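Local coordinates for protein mandelate racemase / muconate lactonizing enzyme (Burkholderia pseudomallei, PDB 2POD) that is of unknown specific function but, as a member of the enolase superfamily, probably acts as a metal-dependent lyase or a related enzyme on a carboxylate substrate, at residues B[8-13]-B[46-51]; B[12-17]-B[391-396]; B[18-23]-B[42-47]; B[120-125]-B[176-181]. One frame throughout, in Å; residues are numbered along the deposited sequence.

Interaction 1 of 4, residues B[8-13]-B[46-51]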
loop_
_atom_site.group_PDB
_atom_site.type_symbol
_atom_site.label_atom_id
_atom_site.label_comp_id
_atom_site.label_asym_id
_atom_site.label_seq_id
_atom_site.Cartn_x
_atom_site.Cartn_y
_atom_site.Cartn_z
ATOM N N ILE B 8 32.877 -36.244 -14.063
ATOM C CA ILE B 8 31.529 -36.236 -13.494
ATOM C C ILE B 8 30.721 -37.423 -14.027
ATOM O O ILE B 8 30.641 -37.634 -15.233
ATOM C CB ILE B 8 30.800 -34.859 -13.736
ATOM C CG1 ILE B 8 31.399 -33.774 -12.826
ATOM C CG2 ILE B 8 29.296 -34.969 -13.480
ATOM C CD1 ILE B 8 31.187 -32.356 -13.297
ATOM N N GLU B 9 30.137 -38.199 -13.117
ATOM C CA GLU B 9 29.416 -39.419 -13.476
ATOM C C GLU B 9 27.962 -39.303 -13.059
ATOM O O GLU B 9 27.684 -38.972 -11.916
ATOM C CB GLU B 9 30.018 -40.619 -12.738
ATOM C CG GLU B 9 31.186 -41.275 -13.422
ATOM C CD GLU B 9 31.474 -42.659 -12.864
ATOM O OE1 GLU B 9 31.195 -43.652 -13.572
ATOM O OE2 GLU B 9 31.971 -42.753 -11.717
ATOM N N THR B 10 27.037 -39.607 -13.965
ATOM C CA THR B 10 25.633 -39.774 -13.575
ATOM C C THR B 10 25.201 -41.235 -13.565
ATOM O O THR B 10 25.617 -42.025 -14.414
ATOM C CB THR B 10 24.673 -38.957 -14.457
ATOM O OG1 THR B 10 24.849 -39.332 -15.828
ATOM C CG2 THR B 10 24.933 -37.458 -14.292
ATOM N N LEU B 11 24.371 -41.584 -12.588
ATOM C CA LEU B 11 23.911 -42.948 -12.414
ATOM C C LEU B 11 22.390 -42.945 -12.394
ATOM O O LEU B 11 21.779 -42.306 -11.531
ATOM C CB LEU B 11 24.429 -43.530 -11.089
ATOM C CG LEU B 11 25.881 -43.550 -10.581
ATOM C CD1 LEU B 11 26.019 -44.741 -9.657
ATOM C CD2 LEU B 11 26.954 -43.622 -11.661
ATOM N N ARG B 12 21.784 -43.662 -13.338
ATOM C CA ARG B 12 20.331 -43.806 -13.390
ATOM C C ARG B 12 19.882 -45.257 -13.186
ATOM O O ARG B 12 19.922 -46.059 -14.122
ATOM C CB ARG B 12 19.787 -43.287 -14.720
ATOM C CG ARG B 12 19.772 -41.778 -14.867
ATOM C CD ARG B 12 18.852 -41.336 -16.005
ATOM N NE ARG B 12 19.391 -41.676 -17.321
ATOM C CZ ARG B 12 18.959 -42.680 -18.082
ATOM N NH1 ARG B 12 19.520 -42.907 -19.260
ATOM N NH2 ARG B 12 17.969 -43.458 -17.668
ATOM N N PRO B 13 19.438 -45.599 -11.966
ATOM C CA PRO B 13 18.965 -46.968 -11.748
ATOM C C PRO B 13 17.543 -47.162 -12.263
ATOM O O PRO B 13 16.652 -46.400 -11.892
ATOM C CB PRO B 13 19.021 -47.127 -10.224
ATOM C CG PRO B 13 19.015 -45.727 -9.662
ATOM C CD PRO B 13 19.335 -44.756 -10.758
ATOM N N TYR B 46 21.121 -32.367 -19.044
ATOM C CA TYR B 46 21.602 -31.020 -18.725
ATOM C C TYR B 46 23.033 -31.021 -18.167
ATOM O O TYR B 46 23.860 -30.202 -18.578
ATOM C CB TYR B 46 20.655 -30.312 -17.737
ATOM C CG TYR B 46 21.318 -29.155 -17.016
ATOM C CD1 TYR B 46 21.758 -29.287 -15.694
ATOM C CD2 TYR B 46 21.552 -27.943 -17.676
ATOM C CE1 TYR B 46 22.393 -28.241 -15.052
ATOM C CE2 TYR B 46 22.182 -26.894 -17.035
ATOM C CZ TYR B 46 22.595 -27.045 -15.727
ATOM O OH TYR B 46 23.226 -26.002 -15.099
ATOM N N ILE B 47 23.302 -31.909 -17.209
ATOM C CA ILE B 47 24.633 -32.013 -16.603
ATOM C C ILE B 47 25.726 -32.230 -17.651
ATOM O O ILE B 47 26.710 -31.494 -17.675
ATOM C CB ILE B 47 24.688 -33.077 -15.499
ATOM C CG1 ILE B 47 23.949 -32.572 -14.254
ATOM C CG2 ILE B 47 26.151 -33.449 -15.148
ATOM C CD1 ILE B 47 23.740 -33.641 -13.181
ATOM N N HIS B 48 25.509 -33.189 -18.548
ATOM C CA HIS B 48 26.492 -33.532 -19.568
ATOM C C HIS B 48 26.532 -32.531 -20.729
ATOM O O HIS B 48 27.581 -32.354 -21.360
ATOM C CB HIS B 48 26.289 -34.976 -20.063
ATOM C CG HIS B 48 26.429 -36.007 -18.983
ATOM N ND1 HIS B 48 27.631 -36.279 -18.366
ATOM C CD2 HIS B 48 25.518 -36.827 -18.405
ATOM C CE1 HIS B 48 27.456 -37.221 -17.456
ATOM N NE2 HIS B 48 26.183 -37.571 -17.459
ATOM N N GLU B 49 25.404 -31.872 -20.996
ATOM C CA GLU B 49 25.319 -30.890 -22.085
ATOM C C GLU B 49 26.012 -29.555 -21.799
ATOM O O GLU B 49 26.638 -28.978 -22.687
ATOM C CB GLU B 49 23.869 -30.656 -22.494
ATOM C CG GLU B 49 23.695 -29.988 -23.846
ATOM C CD GLU B 49 22.240 -29.748 -24.202
ATOM O OE1 GLU B 49 21.944 -29.591 -25.408
ATOM O OE2 GLU B 49 21.386 -29.741 -23.288
ATOM N N TRP B 50 25.897 -29.061 -20.572
ATOM C CA TRP B 50 26.305 -27.691 -20.270
ATOM C C TRP B 50 27.132 -27.567 -18.991
ATOM O O TRP B 50 28.171 -26.898 -18.982
ATOM C CB TRP B 50 25.079 -26.777 -20.216
ATOM C CG TRP B 50 25.408 -25.321 -20.097
ATOM C CD1 TRP B 50 25.748 -24.476 -21.106
ATOM C CD2 TRP B 50 25.423 -24.542 -18.895
ATOM N NE1 TRP B 50 25.975 -23.214 -20.611
ATOM C CE2 TRP B 50 25.779 -23.228 -19.254
ATOM C CE3 TRP B 50 25.167 -24.829 -17.547
ATOM C CZ2 TRP B 50 25.888 -22.199 -18.318
ATOM C CZ3 TRP B 50 25.270 -23.808 -16.619
ATOM C CH2 TRP B 50 25.628 -22.508 -17.010
ATOM N N ALA B 51 26.666 -28.210 -17.924
ATOM C CA ALA B 51 27.162 -27.971 -16.567
ATOM C C ALA B 51 28.530 -28.604 -16.318
ATOM O O ALA B 51 29.338 -28.075 -15.558
ATOM C CB ALA B 51 26.160 -28.501 -15.547
#
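His48 and Thr10 reach toward each other tip to tip, and the bond between their ends is the polar link of this contact. His48 NE2 donates to Thr10 OG1 over 2.7 Å, with the hydroxyl oxygen only 3° out of the imidazole plane, at the ring edge. The histidine CG stands anti to its carbonyl carbon, which starts the ring off beside the backbone N. Thr10 OG1 sits between the backbone N and the carbonyl carbon (chi1 57°), and this hydroxyl has a second partner, Glu44 OE1. The Thr10 methyl CG2 lies 3.4 Å from His48 NE2, and Ile8 O lies 3.9 Å from His48 CE1, near the ring plane. Beside this polar pair Ile8 and Ile47 cross at about a right angle, CG2 on CG2 at 3.9 Å, while Ile47 CD1 approaches Thr10 CG2 at 4.2 Å. The alternate strand residues Ile8 and Thr10 thus face the helix. Strand 8-13 and helix 46-51 run nearly antiparallel, at 157°, with axes 9.7 Å apart at their closest. This helix laid across an antiparallel sheet is the alpha+beta layout of the N-terminal capping domain of the enolase superfamily.

Interaction 2 of 4, residues B[12-17]-B[391-396]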
loop_
_atom_site.group_PDB
_atom_site.type_symbol
_atom_site.label_atom_id
_atom_site.label_comp_id
_atom_site.label_asym_id
_atom_site.label_seq_id
_atom_site.Cartn_x
_atom_site.Cartn_y
_atom_site.Cartn_z
ATOM N N ARG B 12 21.784 -43.662 -13.338
ATOM C CA ARG B 12 20.331 -43.806 -13.390
ATOM C C ARG B 12 19.882 -45.257 -13.186
ATOM O O ARG B 12 19.922 -46.059 -14.122
ATOM C CB ARG B 12 19.787 -43.287 -14.720
ATOM C CG ARG B 12 19.772 -41.778 -14.867
ATOM C CD ARG B 12 18.852 -41.336 -16.005
ATOM N NE ARG B 12 19.391 -41.676 -17.321
ATOM C CZ ARG B 12 18.959 -42.680 -18.082
ATOM N NH1 ARG B 12 19.520 -42.907 -19.260
ATOM N NH2 ARG B 12 17.969 -43.458 -17.668
ATOM N N PRO B 13 19.438 -45.599 -11.966
ATOM C CA PRO B 13 18.965 -46.968 -11.748
ATOM C C PRO B 13 17.543 -47.162 -12.263
ATOM O O PRO B 13 16.652 -46.400 -11.892
ATOM C CB PRO B 13 19.021 -47.127 -10.224
ATOM C CG PRO B 13 19.015 -45.727 -9.662
ATOM C CD PRO B 13 19.335 -44.756 -10.758
ATOM N N GLU B 14 17.325 -48.160 -13.119
ATOM C CA GLU B 14 15.990 -48.348 -13.704
ATOM C C GLU B 14 14.925 -48.921 -12.772
ATOM O O GLU B 14 13.730 -48.842 -13.070
ATOM C CB GLU B 14 16.012 -49.072 -15.054
ATOM C CG GLU B 14 17.042 -50.163 -15.210
ATOM C CD GLU B 14 16.884 -50.908 -16.524
ATOM O OE1 GLU B 14 17.166 -50.317 -17.593
ATOM O OE2 GLU B 14 16.468 -52.085 -16.481
ATOM N N GLU B 15 15.353 -49.466 -11.639
ATOM C CA GLU B 15 14.431 -49.854 -10.572
ATOM C C GLU B 15 13.821 -48.655 -9.850
ATOM O O GLU B 15 12.690 -48.734 -9.357
ATOM C CB GLU B 15 15.097 -50.798 -9.562
ATOM C CG GLU B 15 16.613 -50.679 -9.471
ATOM C CD GLU B 15 17.352 -51.657 -10.383
ATOM O OE1 GLU B 15 18.069 -51.190 -11.293
ATOM O OE2 GLU B 15 17.218 -52.886 -10.188
ATOM N N PHE B 16 14.576 -47.557 -9.781
ATOM C CA PHE B 16 14.060 -46.275 -9.286
ATOM C C PHE B 16 14.256 -45.180 -10.336
ATOM O O PHE B 16 15.204 -44.395 -10.249
ATOM C CB PHE B 16 14.729 -45.890 -7.959
ATOM C CG PHE B 16 14.919 -47.045 -7.016
ATOM C CD1 PHE B 16 13.853 -47.523 -6.257
ATOM C CD2 PHE B 16 16.164 -47.663 -6.890
ATOM C CE1 PHE B 16 14.018 -48.604 -5.385
ATOM C CE2 PHE B 16 16.343 -48.742 -6.017
ATOM C CZ PHE B 16 15.268 -49.212 -5.264
ATOM N N PRO B 17 13.372 -45.141 -11.354
ATOM C CA PRO B 17 13.631 -44.321 -12.543
ATOM C C PRO B 17 13.506 -42.800 -12.338
ATOM O O PRO B 17 13.948 -42.032 -13.192
ATOM C CB PRO B 17 12.602 -44.834 -13.560
ATOM C CG PRO B 17 11.486 -45.379 -12.733
ATOM C CD PRO B 17 12.095 -45.878 -11.452
ATOM N N ARG B 391 24.189 -55.035 -8.017
ATOM C CA ARG B 391 22.868 -55.229 -7.401
ATOM C C ARG B 391 21.754 -54.574 -8.221
ATOM O O ARG B 391 20.631 -55.084 -8.284
ATOM C CB ARG B 391 22.840 -54.673 -5.973
ATOM C CG ARG B 391 24.110 -54.887 -5.173
ATOM C CD ARG B 391 24.358 -53.729 -4.223
ATOM N NE ARG B 391 23.731 -53.947 -2.921
ATOM C CZ ARG B 391 24.370 -54.381 -1.836
ATOM N NH1 ARG B 391 23.705 -54.545 -0.701
ATOM N NH2 ARG B 391 25.668 -54.650 -1.878
ATOM N N LEU B 392 22.079 -53.444 -8.846
ATOM C CA LEU B 392 21.100 -52.629 -9.555
ATOM C C LEU B 392 21.506 -52.482 -11.013
ATOM O O LEU B 392 22.693 -52.371 -11.327
ATOM C CB LEU B 392 21.012 -51.244 -8.906
ATOM C CG LEU B 392 19.931 -50.926 -7.869
ATOM C CD1 LEU B 392 19.958 -51.840 -6.639
ATOM C CD2 LEU B 392 20.040 -49.472 -7.456
ATOM N N THR B 393 20.518 -52.486 -11.902
ATOM C CA THR B 393 20.741 -52.134 -13.303
ATOM C C THR B 393 20.838 -50.616 -13.456
ATOM O O THR B 393 19.839 -49.909 -13.352
ATOM C CB THR B 393 19.613 -52.664 -14.206
ATOM O OG1 THR B 393 19.140 -53.919 -13.707
ATOM C CG2 THR B 393 20.099 -52.812 -15.643
ATOM N N ILE B 394 22.050 -50.122 -13.695
ATOM C CA ILE B 394 22.324 -48.694 -13.626
ATOM C C ILE B 394 22.859 -48.183 -14.968
ATOM O O ILE B 394 23.928 -48.600 -15.435
ATOM C CB ILE B 394 23.290 -48.351 -12.452
ATOM C CG1 ILE B 394 22.584 -48.543 -11.107
ATOM C CG2 ILE B 394 23.798 -46.912 -12.557
ATOM C CD1 ILE B 394 23.511 -48.545 -9.901
ATOM N N ALA B 395 22.104 -47.284 -15.588
ATOM C CA ALA B 395 22.573 -46.608 -16.789
ATOM C C ALA B 395 23.546 -45.493 -16.409
ATOM O O ALA B 395 23.163 -44.509 -15.770
ATOM C CB ALA B 395 21.398 -46.066 -17.589
ATOM N N VAL B 396 24.807 -45.663 -16.787
ATOM C CA VAL B 396 25.838 -44.685 -16.467
ATOM C C VAL B 396 26.151 -43.775 -17.648
ATOM O O VAL B 396 25.993 -44.162 -18.806
ATOM C CB VAL B 396 27.145 -45.335 -15.930
ATOM C CG1 VAL B 396 26.895 -46.017 -14.600
ATOM C CG2 VAL B 396 27.747 -46.313 -16.947
#
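Leu392 lays its CD2 methyl against both Pro13 and Phe16: it lies 3.8 Å from Pro13 CB and 4.0 Å from Phe16 CE2, where it meets the ring at its edge. Pro13 CB also touches Ile394 CG1, from the residue it faces across the two strands. Phe16 in turn stacks on Trp356. On the other face of the sheet, Ala395 CB lies 3.9 Å above one face of the Arg12 guanidinium, offset toward its rim. The arginine chain bends at chi3, and its NE forms a salt bridge with Glu44 OE2.

Backbone bonds set the register. Arg12 and Ala395 exchange two bonds of 2.9 Å, N to O in each direction, as an antiparallel hydrogen-bonded pair; Pro13 and Ile394 follow as a non-hydrogen-bonded pair. Beyond them Glu14 N donates to Thr393 O almost straight along the carbonyl bond, with a C=O...N angle of 179°. Glu15, bent at chi2 (-93°), turns its carboxylate back to Thr393, but the bond from Thr393 N to Glu15 OE1, 2.8 Å long, is weak at 120°. A type I beta turn from Pro13 to Phe16 carries the chain off the strand end. Strand 394-400, from the far end of the chain, thus closes one edge of the N-terminal four-stranded antiparallel sheet, beside 5-13.

Interaction 3 of 4, residues B[18-23]-B[42-47]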
loop_
_atom_site.group_PDB
_atom_site.type_symbol
_atom_site.label_atom_id
_atom_site.label_comp_id
_atom_site.label_asym_id
_atom_site.label_seq_id
_atom_site.Cartn_x
_atom_site.Cartn_y
_atom_site.Cartn_z
ATOM N N ASN B 18 12.935 -42.369 -11.216
ATOM C CA ASN B 18 12.940 -40.944 -10.865
ATOM C C ASN B 18 14.265 -40.460 -10.267
ATOM O O ASN B 18 14.528 -39.255 -10.217
ATOM C CB ASN B 18 11.791 -40.609 -9.917
ATOM C CG ASN B 18 10.445 -40.606 -10.603
ATOM O OD1 ASN B 18 9.457 -41.080 -10.043
ATOM N ND2 ASN B 18 10.390 -40.052 -11.813
ATOM N N LEU B 19 15.091 -41.407 -9.829
ATOM C CA LEU B 19 16.273 -41.120 -9.031
ATOM C C LEU B 19 17.488 -40.853 -9.904
ATOM O O LEU B 19 17.720 -41.542 -10.898
ATOM C CB LEU B 19 16.548 -42.286 -8.081
ATOM C CG LEU B 19 17.632 -42.254 -7.002
ATOM C CD1 LEU B 19 17.361 -41.199 -5.944
ATOM C CD2 LEU B 19 17.661 -43.623 -6.367
ATOM N N LEU B 20 18.266 -39.843 -9.529
ATOM C CA LEU B 20 19.540 -39.602 -10.180
ATOM C C LEU B 20 20.639 -39.411 -9.146
ATOM O O LEU B 20 20.519 -38.565 -8.268
ATOM C CB LEU B 20 19.448 -38.405 -11.130
ATOM C CG LEU B 20 20.723 -37.916 -11.821
ATOM C CD1 LEU B 20 21.197 -38.922 -12.856
ATOM C CD2 LEU B 20 20.484 -36.565 -12.479
ATOM N N TRP B 21 21.699 -40.210 -9.251
ATOM C CA TRP B 21 22.940 -39.934 -8.541
ATOM C C TRP B 21 23.955 -39.254 -9.429
ATOM O O TRP B 21 23.965 -39.462 -10.637
ATOM C CB TRP B 21 23.528 -41.205 -7.950
ATOM C CG TRP B 21 22.716 -41.748 -6.838
ATOM C CD1 TRP B 21 22.321 -41.087 -5.716
ATOM C CD2 TRP B 21 22.191 -43.072 -6.734
ATOM N NE1 TRP B 21 21.580 -41.918 -4.912
ATOM C CE2 TRP B 21 21.484 -43.145 -5.514
ATOM C CE3 TRP B 21 22.250 -44.206 -7.552
ATOM C CZ2 TRP B 21 20.847 -44.316 -5.084
ATOM C CZ3 TRP B 21 21.610 -45.370 -7.127
ATOM C CH2 TRP B 21 20.912 -45.411 -5.907
ATOM N N VAL B 22 24.779 -38.402 -8.821
ATOM C CA VAL B 22 25.900 -37.761 -9.507
ATOM C C VAL B 22 27.163 -37.940 -8.669
ATOM O O VAL B 22 27.125 -37.799 -7.445
ATOM C CB VAL B 22 25.662 -36.242 -9.759
ATOM C CG1 VAL B 22 26.740 -35.677 -10.678
ATOM C CG2 VAL B 22 24.309 -36.005 -10.379
ATOM N N LEU B 23 28.267 -38.266 -9.338
ATOM C CA LEU B 23 29.567 -38.428 -8.698
ATOM C C LEU B 23 30.562 -37.468 -9.319
ATOM O O LEU B 23 30.712 -37.437 -10.539
ATOM C CB LEU B 23 30.075 -39.862 -8.862
ATOM C CG LEU B 23 29.395 -40.968 -8.053
ATOM C CD1 LEU B 23 29.780 -42.326 -8.611
ATOM C CD2 LEU B 23 29.757 -40.883 -6.583
ATOM N N SER B 42 16.314 -35.768 -17.922
ATOM C CA SER B 42 16.451 -34.376 -18.336
ATOM C C SER B 42 17.505 -33.642 -17.514
ATOM O O SER B 42 18.286 -32.855 -18.061
ATOM C CB SER B 42 15.106 -33.646 -18.335
ATOM O OG SER B 42 14.525 -33.599 -17.044
ATOM N N ALA B 43 17.535 -33.921 -16.211
ATOM C CA ALA B 43 18.609 -33.444 -15.340
ATOM C C ALA B 43 19.985 -33.999 -15.725
ATOM O O ALA B 43 20.964 -33.245 -15.766
ATOM C CB ALA B 43 18.285 -33.729 -13.876
ATOM N N GLU B 44 20.051 -35.298 -16.029
ATOM C CA GLU B 44 21.285 -35.928 -16.515
ATOM C C GLU B 44 21.762 -35.305 -17.827
ATOM O O GLU B 44 22.941 -34.975 -17.975
ATOM C CB GLU B 44 21.109 -37.450 -16.671
ATOM C CG GLU B 44 22.236 -38.146 -17.435
ATOM C CD GLU B 44 22.033 -39.640 -17.582
ATOM O OE1 GLU B 44 22.679 -40.406 -16.829
ATOM O OE2 GLU B 44 21.236 -40.046 -18.457
ATOM N N ALA B 45 20.838 -35.129 -18.765
ATOM C CA ALA B 45 21.173 -34.574 -20.068
ATOM C C ALA B 45 21.704 -33.150 -19.958
ATOM O O ALA B 45 22.634 -32.786 -20.676
ATOM C CB ALA B 45 19.984 -34.640 -21.004
ATOM N N TYR B 46 21.121 -32.367 -19.044
ATOM C CA TYR B 46 21.602 -31.020 -18.725
ATOM C C TYR B 46 23.033 -31.021 -18.167
ATOM O O TYR B 46 23.860 -30.202 -18.578
ATOM C CB TYR B 46 20.655 -30.312 -17.737
ATOM C CG TYR B 46 21.318 -29.155 -17.016
ATOM C CD1 TYR B 46 21.758 -29.287 -15.694
ATOM C CD2 TYR B 46 21.552 -27.943 -17.676
ATOM C CE1 TYR B 46 22.393 -28.241 -15.052
ATOM C CE2 TYR B 46 22.182 -26.894 -17.035
ATOM C CZ TYR B 46 22.595 -27.045 -15.727
ATOM O OH TYR B 46 23.226 -26.002 -15.099
ATOM N N ILE B 47 23.302 -31.909 -17.209
ATOM C CA ILE B 47 24.633 -32.013 -16.603
ATOM C C ILE B 47 25.726 -32.230 -17.651
ATOM O O ILE B 47 26.710 -31.494 -17.675
ATOM C CB ILE B 47 24.688 -33.077 -15.499
ATOM C CG1 ILE B 47 23.949 -32.572 -14.254
ATOM C CG2 ILE B 47 26.151 -33.449 -15.148
ATOM C CD1 ILE B 47 23.740 -33.641 -13.181
#
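Val22 and Ile47 meet tip to tip, CG2 on CD1 at 3.7 Å, the closest apolar approach of the contact. Val22 CG2 is set anti to its carbonyl carbon, whereas CG1 is anti to the backbone N (chi1 -170°). Two residues earlier, on the same strand face, Leu20 sets its two methyls against Ala43 and Glu44: CD2 lies 3.9 Å from Ala43 CB and 3.8 Å from Glu44 N, while CD1 is 4.1 Å from Glu44 CB, the side chains of Leu20 and Glu44 crossing at about a right angle. The looser part is between Leu20 CD2 and Ile47 CD1, 4.4 Å apart. No solvent side is evident, since all five touching residues are buried; the polar end of Glu44 instead turns to Thr10 and Arg12. Strand 19-23 and helix 42-47 run at 25°, their axes 9.6 Å apart. The strand lies between 5-13 and 31-37 in the sheet, Val22 also meets Leu89 of helix 81-101, and the helix packs through Ala45 on Ala45 of the second subunit.

Interaction 4 of 4, residues B[120-125]-B[176-181]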
loop_
_atom_site.group_PDB
_atom_site.type_symbol
_atom_site.label_atom_id
_atom_site.label_comp_id
_atom_site.label_asym_id
_atom_site.label_seq_id
_atom_site.Cartn_x
_atom_site.Cartn_y
_atom_site.Cartn_z
ATOM N N TYR B 120 9.181 -36.326 11.331
ATOM C CA TYR B 120 7.777 -36.641 11.101
ATOM C C TYR B 120 7.664 -37.592 9.928
ATOM O O TYR B 120 8.500 -37.565 9.020
ATOM C CB TYR B 120 6.933 -35.372 10.874
ATOM C CG TYR B 120 7.049 -34.697 9.521
ATOM C CD1 TYR B 120 6.139 -34.973 8.493
ATOM C CD2 TYR B 120 8.052 -33.757 9.273
ATOM C CE1 TYR B 120 6.244 -34.349 7.246
ATOM C CE2 TYR B 120 8.157 -33.118 8.034
ATOM C CZ TYR B 120 7.255 -33.424 7.025
ATOM O OH TYR B 120 7.350 -32.795 5.804
ATOM N N ASN B 121 6.632 -38.430 9.947
ATOM C CA ASN B 121 6.493 -39.474 8.937
ATOM C C ASN B 121 5.530 -39.101 7.835
ATOM O O ASN B 121 4.335 -38.919 8.065
ATOM C CB ASN B 121 6.116 -40.823 9.553
ATOM C CG ASN B 121 6.440 -41.988 8.632
ATOM O OD1 ASN B 121 7.603 -42.353 8.459
ATOM N ND2 ASN B 121 5.412 -42.564 8.018
ATOM N N THR B 122 6.065 -38.975 6.629
ATOM C CA THR B 122 5.238 -38.839 5.445
ATOM C C THR B 122 4.701 -40.225 5.078
ATOM O O THR B 122 5.457 -41.111 4.664
ATOM C CB THR B 122 6.039 -38.177 4.303
ATOM O OG1 THR B 122 6.347 -36.834 4.682
ATOM C CG2 THR B 122 5.265 -38.153 2.992
ATOM N N CYS B 123 3.392 -40.400 5.253
ATOM C CA CYS B 123 2.733 -41.698 5.133
ATOM C C CYS B 123 2.555 -42.136 3.676
ATOM O O CYS B 123 1.429 -42.282 3.192
ATOM C CB CYS B 123 1.382 -41.676 5.858
ATOM S SG CYS B 123 1.479 -41.251 7.617
ATOM N N ALA B 124 3.677 -42.323 2.983
ATOM C CA ALA B 124 3.713 -42.937 1.656
ATOM C C ALA B 124 3.894 -44.446 1.775
ATOM O O ALA B 124 4.472 -44.937 2.752
ATOM C CB ALA B 124 4.841 -42.337 0.833
ATOM N N GLY B 125 3.399 -45.175 0.777
ATOM C CA GLY B 125 3.737 -46.587 0.606
ATOM C C GLY B 125 5.100 -46.788 -0.040
ATOM O O GLY B 125 5.659 -45.844 -0.612
ATOM N N LYS B 176 2.402 -36.691 8.080
ATOM C CA LYS B 176 1.832 -36.013 6.923
ATOM C C LYS B 176 0.969 -36.930 6.065
ATOM O O LYS B 176 1.406 -38.000 5.638
ATOM C CB LYS B 176 2.928 -35.390 6.065
ATOM C CG LYS B 176 2.405 -34.402 5.036
ATOM C CD LYS B 176 3.488 -33.448 4.607
ATOM C CE LYS B 176 4.331 -34.054 3.507
ATOM N NZ LYS B 176 5.518 -33.205 3.206
ATOM N N ILE B 177 -0.261 -36.494 5.811
ATOM C CA ILE B 177 -1.182 -37.232 4.949
ATOM C C ILE B 177 -1.711 -36.356 3.802
ATOM O O ILE B 177 -1.569 -35.136 3.838
ATOM C CB ILE B 177 -2.342 -37.845 5.763
ATOM C CG1 ILE B 177 -3.157 -36.745 6.451
ATOM C CG2 ILE B 177 -1.790 -38.830 6.804
ATOM C CD1 ILE B 177 -4.491 -37.208 6.970
ATOM N N TRP B 178 -2.309 -36.981 2.786
ATOM C CA TRP B 178 -2.868 -36.233 1.662
ATOM C C TRP B 178 -4.216 -36.715 1.099
ATOM O O TRP B 178 -4.321 -36.969 -0.103
ATOM C CB TRP B 178 -1.832 -36.071 0.544
ATOM C CG TRP B 178 -1.171 -37.339 0.103
ATOM C CD1 TRP B 178 -1.534 -38.133 -0.951
ATOM C CD2 TRP B 178 -0.023 -37.962 0.696
ATOM N NE1 TRP B 178 -0.687 -39.212 -1.046
ATOM C CE2 TRP B 178 0.247 -39.132 -0.048
ATOM C CE3 TRP B 178 0.801 -37.647 1.784
ATOM C CZ2 TRP B 178 1.310 -39.982 0.259
ATOM C CZ3 TRP B 178 1.845 -38.495 2.092
ATOM C CH2 TRP B 178 2.098 -39.642 1.326
ATOM N N PRO B 179 -5.272 -36.784 1.945
ATOM C CA PRO B 179 -6.528 -37.422 1.525
ATOM C C PRO B 179 -7.438 -36.631 0.556
ATOM O O PRO B 179 -8.452 -37.169 0.109
ATOM C CB PRO B 179 -7.251 -37.658 2.849
ATOM C CG PRO B 179 -6.769 -36.575 3.733
ATOM C CD PRO B 179 -5.360 -36.274 3.328
ATOM N N PHE B 180 -7.090 -35.383 0.239
ATOM C CA PHE B 180 -7.906 -34.552 -0.659
ATOM C C PHE B 180 -7.501 -34.720 -2.122
ATOM O O PHE B 180 -8.227 -34.307 -3.024
ATOM C CB PHE B 180 -7.847 -33.072 -0.257
ATOM C CG PHE B 180 -8.313 -32.802 1.151
ATOM C CD1 PHE B 180 -7.406 -32.773 2.202
ATOM C CD2 PHE B 180 -9.656 -32.583 1.418
ATOM C CE1 PHE B 180 -7.825 -32.529 3.494
ATOM C CE2 PHE B 180 -10.093 -32.349 2.712
ATOM C CZ PHE B 180 -9.177 -32.317 3.752
ATOM N N ASP B 181 -6.348 -35.349 -2.336
ATOM C CA ASP B 181 -5.805 -35.652 -3.666
ATOM C C ASP B 181 -6.720 -36.259 -4.752
ATOM O O ASP B 181 -6.696 -35.769 -5.888
ATOM C CB ASP B 181 -4.504 -36.451 -3.547
ATOM C CG ASP B 181 -3.348 -35.612 -3.040
ATOM O OD1 ASP B 181 -3.579 -34.672 -2.244
ATOM O OD2 ASP B 181 -2.201 -35.896 -3.449
#
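Lys176 NZ is gripped chiefly by two groups: it donates to Tyr120 OH over 3.2 Å and forms a salt bridge with OE1 of Glu246, a residue of the sodium site; Glu347 OE1 is a long, weak third partner. The lysine chain leaves with CG anti to the backbone N (chi1 -166°) and bends at chi3 (84°); its side chain lies beside that of Thr122, pointing the same way, with CE 3.6 Å from Thr122 OG1, which bonds to Glu347. The Tyr120 side chain crosses that of Lys176 obliquely, Lys176 CB lying 3.7 Å from Tyr120 CE1 at the ring edge. The backbones pair in parallel: Lys176 N donates to Asn121 O at 2.9 Å and Cys123 N to Lys176 O at 3.1 Å. These are neighbouring strands of the beta/alpha barrel of the enolase superfamily, and the sodium lies about 4 Å from the Lys176 side chain. Past the strand ends Cys123 centres an inverse gamma turn. The Trp178 ring nears this turn obliquely, CZ3 at 3.6 Å from Thr122 CG2, while Ala124 CB meets the indole in plane at its edge, 3.9 Å from CH2.

In the fold
Interactions 1, 2 and 3 form one cluster in the N-terminal capping domain, and interaction 4 lies in the barrel. The centres of interactions 1 and 3 are about 5 Å apart; both use helix 40-55, against adjacent strands. Glu44 ties the three together: its OE1 lies 2.6 Å from Thr10 OG1, a probable hydrogen bond, and its OE2 2.7 Å from Arg12 NE, a salt bridge. Interaction 2, its centre about 14 Å from that of interaction 1, continues strand 5-13 to the edge strand 394-400. Interaction 4 is separate, with nearest atoms about 10 Å from interaction 2 and 16 Å from interaction 1, and it alone of the four adjoins the sodium site of Glu220, Glu246 and Glu272.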